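Local coordinates for devB protein (Vibrio cholerae O1 biovar eltor str. N16961, PDB 1Y89), which probably hydrolyses 6-phosphogluconolactone to 6-phosphogluconate in the pentose phosphate pathway, at residues V13-S16 with L17-M21; A49-P52 with Y53-I57. All coordinates share one frame; numbering follows the deposited sequence.

Contact 1 (V13-S16 with L17-M21); sequences VVKS and LADDM. With PE5 (3,6,9,12,15,18,21,24-octaoxahexacosan-1-ol), chain F.
Two carboxylates on one helix, those of Asp19 and Asp20, each rest a face against the carbonyl oxygen of the residue four positions earlier. Lys15 O lies over one face of the Asp19 group, 3.3 Å from CG, while Lys15 NZ arrives at its oxygen-bearing edge and makes a salt bridge to OD2 at 3.0 Å, using the syn lone pair. The lysine chain reaches that edge by bending at chi2 (65°) and again at chi4, which turns its end towards the next turn of the helix. OD1 probably hydrogen-bonds to Tyr53 OH, so the second oxygen too has a partner. The Asp20 group is sandwiched instead: Ser16 O approaches one face, 3.6 Å from CG, and C4 of the bound polyether covers the opposite face, 3.7 Å from the same CG. Two waters sit on the Ser16 side of its plane. One joins Ser16 OG to Asp20 OD2, donating to the latter at 2.7 Å; the second donates to both Ser16 O and Asp20 OD1. Arg186 adds a salt bridge at OD2, which would be expected to stabilise the negative charge. Beneath these polar groups run regular i to i+4 backbone bonds, Asp19 N to Lys15 O among them. Val13 and Leu17 lie alongside each other, CG1 to CD1 4.1 Å. Both pack on Tyr228 of strand 224-230, and Leu17 also on Trp134 of strand 134-137, while Val14 and Ala18 meet helix 39-48, fitting helix 10-25 between sheet and helix.

Contact 2 (A49-P52 with Y53-I57); sequences ASQP and YANDI
Ser50 O accepts the amide of Ala54 in a nearly straight bond (164° at the hydrogen), with the donor well above the carbonyl plane, as the chain passes through a cis peptide between Gln51 and Pro52 into the short helix 53-56. Pro52 O then takes a good i+4 bond from Asp56 N at 2.9 Å and a weak one from Asn55 N, so that one carbonyl serves two amides of the first turn. The result is a helix-to-helix loop whose cis proline leads into one short helical turn. Outside the backbone, the side chains of Gln51 and Asn55 cross, but their amide planes are nearly coplanar, 26° apart. Gln51 NE2 gives its hydrogen to Asn55 OD1 at 2.8 Å, in the carbonyl plane of the asparagine but bent at the hydrogen and tilted out of the plane of the glutamine amide. A bend at chi2 (-47°) brings the glutamine amide back over the helix start. As modelled, Gln51 OE1 also comes within 3.0 Å of Asn55 OD1, a close approach of two acceptors. The methyl of Ala54 points back at the loop, CB 3.5 Å from Ala49 O, while the Asp56 carboxylate reaches across to the proline, OD2 to Pro52 CB 3.4 Å. On another flank Pro52 and Tyr53 run side by side: CD of the proline meets CD2 of the ring obliquely at 3.8 Å. Ser50 OG stands at the edge of the same ring, near its plane, but bonds to Leu47 O, tying the loop to the end of helix 39-48. Tyr53 leaves the turn to pack against Leu47 and against Lys15 and Ala18 of helix 10-25. Ile57, at the exit towards strand 62-70, lies against Leu22 and Leu48 of those two helices.

In the fold
Along the chain contact 1 is complete before contact 2 begins; strand 31-35 and helix 39-48 come between them. Their centres are 12 Å apart on the same side of the chain's centre. Contact 1 lies within helix 10-25, against the mixed sheet, whereas contact 2 is a surface turn leading from helix 39-48 towards strand 62-70. They meet directly: Tyr53 and Ile57 of contact 2 touch Asp19 and Met21 of contact 1. A helical stretch and the turn after the next helix are thereby joined by side chains, linking the first helix to the connection that feeds strand 62-70.

Contact 1 (V13-S16 with L17-M21)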
ATOM      1  N   VAL A  13      -3.881   9.962  -6.874  1.00 19.82           N
ATOM      2  CA  VAL A  13      -3.552  10.073  -5.424  1.00 20.82           C
ATOM      3  C   VAL A  13      -4.791  10.425  -4.634  1.00 21.11           C
ATOM      4  O   VAL A  13      -5.153   9.758  -3.672  1.00 21.12           O
ATOM      5  CB  VAL A  13      -2.468  11.169  -5.140  1.00 20.04           C
ATOM      6  CG1 VAL A  13      -2.292  11.326  -3.635  1.00 21.17           C
ATOM      7  CG2 VAL A  13      -1.106  10.822  -5.826  1.00 19.75           C
ATOM      8  N   VAL A  14      -5.453  11.508  -5.032  1.00 21.09           N
ATOM      9  CA  VAL A  14      -6.578  12.016  -4.241  1.00 22.30           C
ATOM     10  C   VAL A  14      -7.799  11.074  -4.309  1.00 21.72           C
ATOM     11  O   VAL A  14      -8.523  10.938  -3.341  1.00 21.97           O
ATOM     12  CB  VAL A  14      -6.860  13.452  -4.652  1.00 24.06           C
ATOM     13  CG1 VAL A  14      -8.172  13.873  -4.212  1.00 29.80           C
ATOM     14  CG2 VAL A  14      -5.747  14.367  -4.013  1.00 23.50           C
ATOM     15  N   LYS A  15      -7.976  10.398  -5.443  1.00 22.28           N
ATOM     16  CA  LYS A  15      -8.996   9.351  -5.582  1.00 22.93           C
ATOM     17  C   LYS A  15      -8.774   8.248  -4.549  1.00 22.53           C
ATOM     18  O   LYS A  15      -9.714   7.813  -3.899  1.00 22.25           O
ATOM     19  CB  LYS A  15      -8.947   8.770  -7.003  1.00 22.26           C
ATOM     20  CG  LYS A  15      -9.922   7.578  -7.287  1.00 25.68           C
ATOM     21  CD  LYS A  15     -11.367   8.076  -7.168  1.00 28.91           C
ATOM     22  CE  LYS A  15     -12.455   7.103  -7.736  1.00 30.73           C
ATOM     23  NZ  LYS A  15     -12.169   5.643  -7.512  1.00 23.66           N
ATOM     24  N   SER A  16      -7.529   7.787  -4.405  1.00 22.15           N
ATOM     25  CA  SER A  16      -7.220   6.742  -3.430  1.00 22.39           C
ATOM     26  C   SER A  16      -7.580   7.222  -2.019  1.00 22.28           C
ATOM     27  O   SER A  16      -8.215   6.492  -1.238  1.00 21.43           O
ATOM     28  CB  SER A  16      -5.733   6.376  -3.506  1.00 22.49           C
ATOM     29  OG  SER A  16      -5.456   5.362  -2.576  1.00 24.11           O
ATOM     30  N   LEU A  17      -7.235   8.472  -1.707  1.00 20.97           N
ATOM     31  CA  LEU A  17      -7.537   9.015  -0.389  1.00 21.23           C
ATOM     32  C   LEU A  17      -9.054   9.141  -0.132  1.00 21.42           C
ATOM     33  O   LEU A  17      -9.531   8.854   0.976  1.00 22.11           O
ATOM     34  CB  LEU A  17      -6.862  10.375  -0.233  1.00 20.20           C
ATOM     35  CG  LEU A  17      -5.328  10.373  -0.302  1.00 20.29           C
ATOM     36  CD1 LEU A  17      -4.793  11.824  -0.415  1.00 21.55           C
ATOM     37  CD2 LEU A  17      -4.687   9.658   0.929  1.00 23.03           C
ATOM     38  N   ALA A  18      -9.791   9.581  -1.150  1.00 21.01           N
ATOM     39  CA  ALA A  18     -11.233   9.788  -1.017  1.00 20.96           C
ATOM     40  C   ALA A  18     -11.914   8.420  -0.863  1.00 20.82           C
ATOM     41  O   ALA A  18     -12.885   8.273  -0.100  1.00 20.72           O
ATOM     42  CB  ALA A  18     -11.770  10.500  -2.270  1.00 19.28           C
ATOM     43  N   ASP A  19     -11.411   7.417  -1.589  1.00 20.19           N
ATOM     44  CA  ASP A  19     -11.997   6.064  -1.425  1.00 21.34           C
ATOM     45  C   ASP A  19     -11.802   5.570   0.000  1.00 21.44           C
ATOM     46  O   ASP A  19     -12.716   4.960   0.569  1.00 21.69           O
ATOM     47  CB  ASP A  19     -11.453   5.062  -2.430  1.00 21.04           C
ATOM     48  CG  ASP A  19     -11.930   5.356  -3.860  1.00 23.56           C
ATOM     49  OD1 ASP A  19     -12.959   6.056  -4.029  1.00 25.02           O
ATOM     50  OD2 ASP A  19     -11.278   4.872  -4.793  1.00 23.33           O
ATOM     51  N   ASP A  20     -10.642   5.854   0.582  1.00 21.52           N
ATOM     52  CA  ASP A  20     -10.382   5.446   1.972  1.00 22.76           C
ATOM     53  C   ASP A  20     -11.302   6.221   2.922  1.00 22.53           C
ATOM     54  O   ASP A  20     -11.856   5.641   3.848  1.00 23.30           O
ATOM     55  CB  ASP A  20      -8.912   5.708   2.342  1.00 23.36           C
ATOM     56  CG  ASP A  20      -7.980   4.619   1.859  1.00 26.44           C
ATOM     57  OD1 ASP A  20      -8.449   3.651   1.230  1.00 29.74           O
ATOM     58  OD2 ASP A  20      -6.765   4.725   2.095  1.00 29.70           O
HETATM   59  N   MSE A  21     -11.462   7.524   2.676  1.00 21.92           N
HETATM   60  CA  MSE A  21     -12.347   8.367   3.494  1.00 24.02           C
HETATM   61  C   MSE A  21     -13.775   7.785   3.510  1.00 22.64           C
HETATM   62  O   MSE A  21     -14.415   7.687   4.557  1.00 20.97           O
HETATM   63  CB  MSE A  21     -12.340   9.799   2.942  1.00 24.37           C
HETATM   64  CG  MSE A  21     -12.824  10.853   3.883  1.00 31.63           C
HETATM   65 SE   MSE A  21     -11.392  11.187   5.215  1.00 41.20          SE
HETATM   66  CE  MSE A  21     -10.272  12.303   4.289  1.00 26.89           C
TER
HETATM   67  O1  PE5 F 242     -12.679  -0.823   6.320  1.00 48.78           O
HETATM   68  C1  PE5 F 242     -11.788   0.143   6.896  1.00 48.42           C
HETATM   69  C2  PE5 F 242     -11.689   1.372   6.001  1.00 46.15           C
HETATM   70  O2  PE5 F 242     -10.344   1.845   5.945  1.00 47.09           O
HETATM   71  C3  PE5 F 242      -9.886   2.195   4.649  1.00 43.55           C
HETATM   72  C4  PE5 F 242      -8.398   2.428   4.756  1.00 44.27           C
HETATM   73  O3  PE5 F 242      -7.688   1.242   4.420  1.00 46.18           O
HETATM   74  O   HOH W   1      -5.383   5.878   0.123  1.00 26.66           O
HETATM   75  O   HOH W   2      -7.951   3.487  -1.626  1.00 32.92           O

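Contact 2 (A49-P52 with Y53-I57)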
ATOM      1  N   ALA A  49     -16.046  17.003  -2.007  1.00 19.00           N
ATOM      2  CA  ALA A  49     -17.258  17.803  -2.202  1.00 19.25           C
ATOM      3  C   ALA A  49     -18.001  17.453  -3.499  1.00 19.31           C
ATOM      4  O   ALA A  49     -19.107  17.946  -3.749  1.00 19.89           O
ATOM      5  CB  ALA A  49     -16.893  19.333  -2.187  1.00 19.10           C
ATOM      6  N   SER A  50     -17.395  16.641  -4.361  1.00 19.54           N
ATOM      7  CA  SER A  50     -18.032  16.282  -5.635  1.00 19.51           C
ATOM      8  C   SER A  50     -18.861  15.022  -5.427  1.00 19.76           C
ATOM      9  O   SER A  50     -18.653  14.277  -4.458  1.00 19.40           O
ATOM     10  CB  SER A  50     -16.966  15.948  -6.693  1.00 19.60           C
ATOM     11  OG  SER A  50     -16.351  14.704  -6.360  1.00 20.74           O
ATOM     12  N   GLN A  51     -19.767  14.761  -6.351  1.00 19.92           N
ATOM     13  CA  GLN A  51     -20.416  13.445  -6.418  1.00 21.74           C
ATOM     14  C   GLN A  51     -19.394  12.389  -6.843  1.00 21.96           C
ATOM     15  O   GLN A  51     -18.577  12.658  -7.742  1.00 21.11           O
ATOM     16  CB  GLN A  51     -21.606  13.474  -7.393  1.00 21.73           C
ATOM     17  CG  GLN A  51     -22.728  14.433  -6.938  1.00 26.44           C
ATOM     18  CD  GLN A  51     -23.120  14.290  -5.438  1.00 32.95           C
ATOM     19  OE1 GLN A  51     -23.159  13.181  -4.879  1.00 38.14           O
ATOM     20  NE2 GLN A  51     -23.382  15.418  -4.789  1.00 32.41           N
ATOM     21  N   PRO A  52     -19.470  11.174  -6.253  1.00 21.98           N
ATOM     22  CA  PRO A  52     -20.522  10.716  -5.324  1.00 21.59           C
ATOM     23  C   PRO A  52     -20.165  10.924  -3.831  1.00 20.79           C
ATOM     24  O   PRO A  52     -21.018  10.695  -2.968  1.00 19.76           O
ATOM     25  CB  PRO A  52     -20.598   9.213  -5.619  1.00 22.41           C
ATOM     26  CG  PRO A  52     -19.154   8.839  -5.906  1.00 22.98           C
ATOM     27  CD  PRO A  52     -18.477  10.105  -6.501  1.00 22.97           C
ATOM     28  N   TYR A  53     -18.949  11.384  -3.556  1.00 20.23           N
ATOM     29  CA  TYR A  53     -18.433  11.508  -2.172  1.00 21.22           C
ATOM     30  C   TYR A  53     -19.267  12.378  -1.259  1.00 20.84           C
ATOM     31  O   TYR A  53     -19.504  12.004  -0.097  1.00 20.18           O
ATOM     32  CB  TYR A  53     -16.964  11.966  -2.167  1.00 21.86           C
ATOM     33  CG  TYR A  53     -16.081  10.985  -2.914  1.00 22.52           C
ATOM     34  CD1 TYR A  53     -15.723   9.777  -2.338  1.00 21.44           C
ATOM     35  CD2 TYR A  53     -15.686  11.239  -4.243  1.00 21.56           C
ATOM     36  CE1 TYR A  53     -14.922   8.827  -3.041  1.00 21.84           C
ATOM     37  CE2 TYR A  53     -14.895  10.298  -4.963  1.00 24.12           C
ATOM     38  CZ  TYR A  53     -14.512   9.110  -4.343  1.00 25.34           C
ATOM     39  OH  TYR A  53     -13.731   8.192  -4.993  1.00 24.58           O
ATOM     40  N   ALA A  54     -19.708  13.528  -1.777  1.00 20.95           N
ATOM     41  CA  ALA A  54     -20.460  14.500  -0.971  1.00 21.91           C
ATOM     42  C   ALA A  54     -21.665  13.803  -0.305  1.00 22.54           C
ATOM     43  O   ALA A  54     -21.980  14.037   0.860  1.00 22.19           O
ATOM     44  CB  ALA A  54     -20.950  15.692  -1.858  1.00 21.12           C
ATOM     45  N   ASN A  55     -22.320  12.945  -1.058  1.00 23.02           N
ATOM     46  CA  ASN A  55     -23.510  12.276  -0.538  1.00 25.42           C
ATOM     47  C   ASN A  55     -23.287  10.892   0.072  1.00 24.93           C
ATOM     48  O   ASN A  55     -24.008  10.521   0.992  1.00 25.30           O
ATOM     49  CB  ASN A  55     -24.611  12.247  -1.612  1.00 26.45           C
ATOM     50  CG  ASN A  55     -25.271  13.625  -1.792  1.00 32.21           C
ATOM     51  OD1 ASN A  55     -25.005  14.336  -2.761  1.00 36.33           O
ATOM     52  ND2 ASN A  55     -26.101  14.023  -0.816  1.00 38.00           N
ATOM     53  N   ASP A  56     -22.315  10.133  -0.449  1.00 23.35           N
ATOM     54  CA  ASP A  56     -22.111   8.756  -0.004  1.00 22.89           C
ATOM     55  C   ASP A  56     -21.275   8.666   1.276  1.00 22.46           C
ATOM     56  O   ASP A  56     -21.411   7.710   2.045  1.00 21.60           O
ATOM     57  CB  ASP A  56     -21.437   7.927  -1.091  1.00 22.28           C
ATOM     58  CG  ASP A  56     -22.352   7.677  -2.300  1.00 25.58           C
ATOM     59  OD1 ASP A  56     -23.519   8.099  -2.280  1.00 24.84           O
ATOM     60  OD2 ASP A  56     -21.873   7.068  -3.261  1.00 27.51           O
ATOM     61  N   ILE A  57     -20.375   9.623   1.481  1.00 21.08           N
ATOM     62  CA  ILE A  57     -19.546   9.574   2.685  1.00 20.83           C
ATOM     63  C   ILE A  57     -20.450   9.829   3.901  1.00 20.95           C
ATOM     64  O   ILE A  57     -21.247  10.771   3.911  1.00 20.69           O
ATOM     65  CB  ILE A  57     -18.366  10.571   2.635  1.00 20.79           C
ATOM     66  CG1 ILE A  57     -17.394  10.118   1.531  1.00 20.36           C
ATOM     67  CG2 ILE A  57     -17.686  10.674   4.044  1.00 19.28           C
ATOM     68  CD1 ILE A  57     -16.111  10.976   1.420  1.00 20.33           C
TER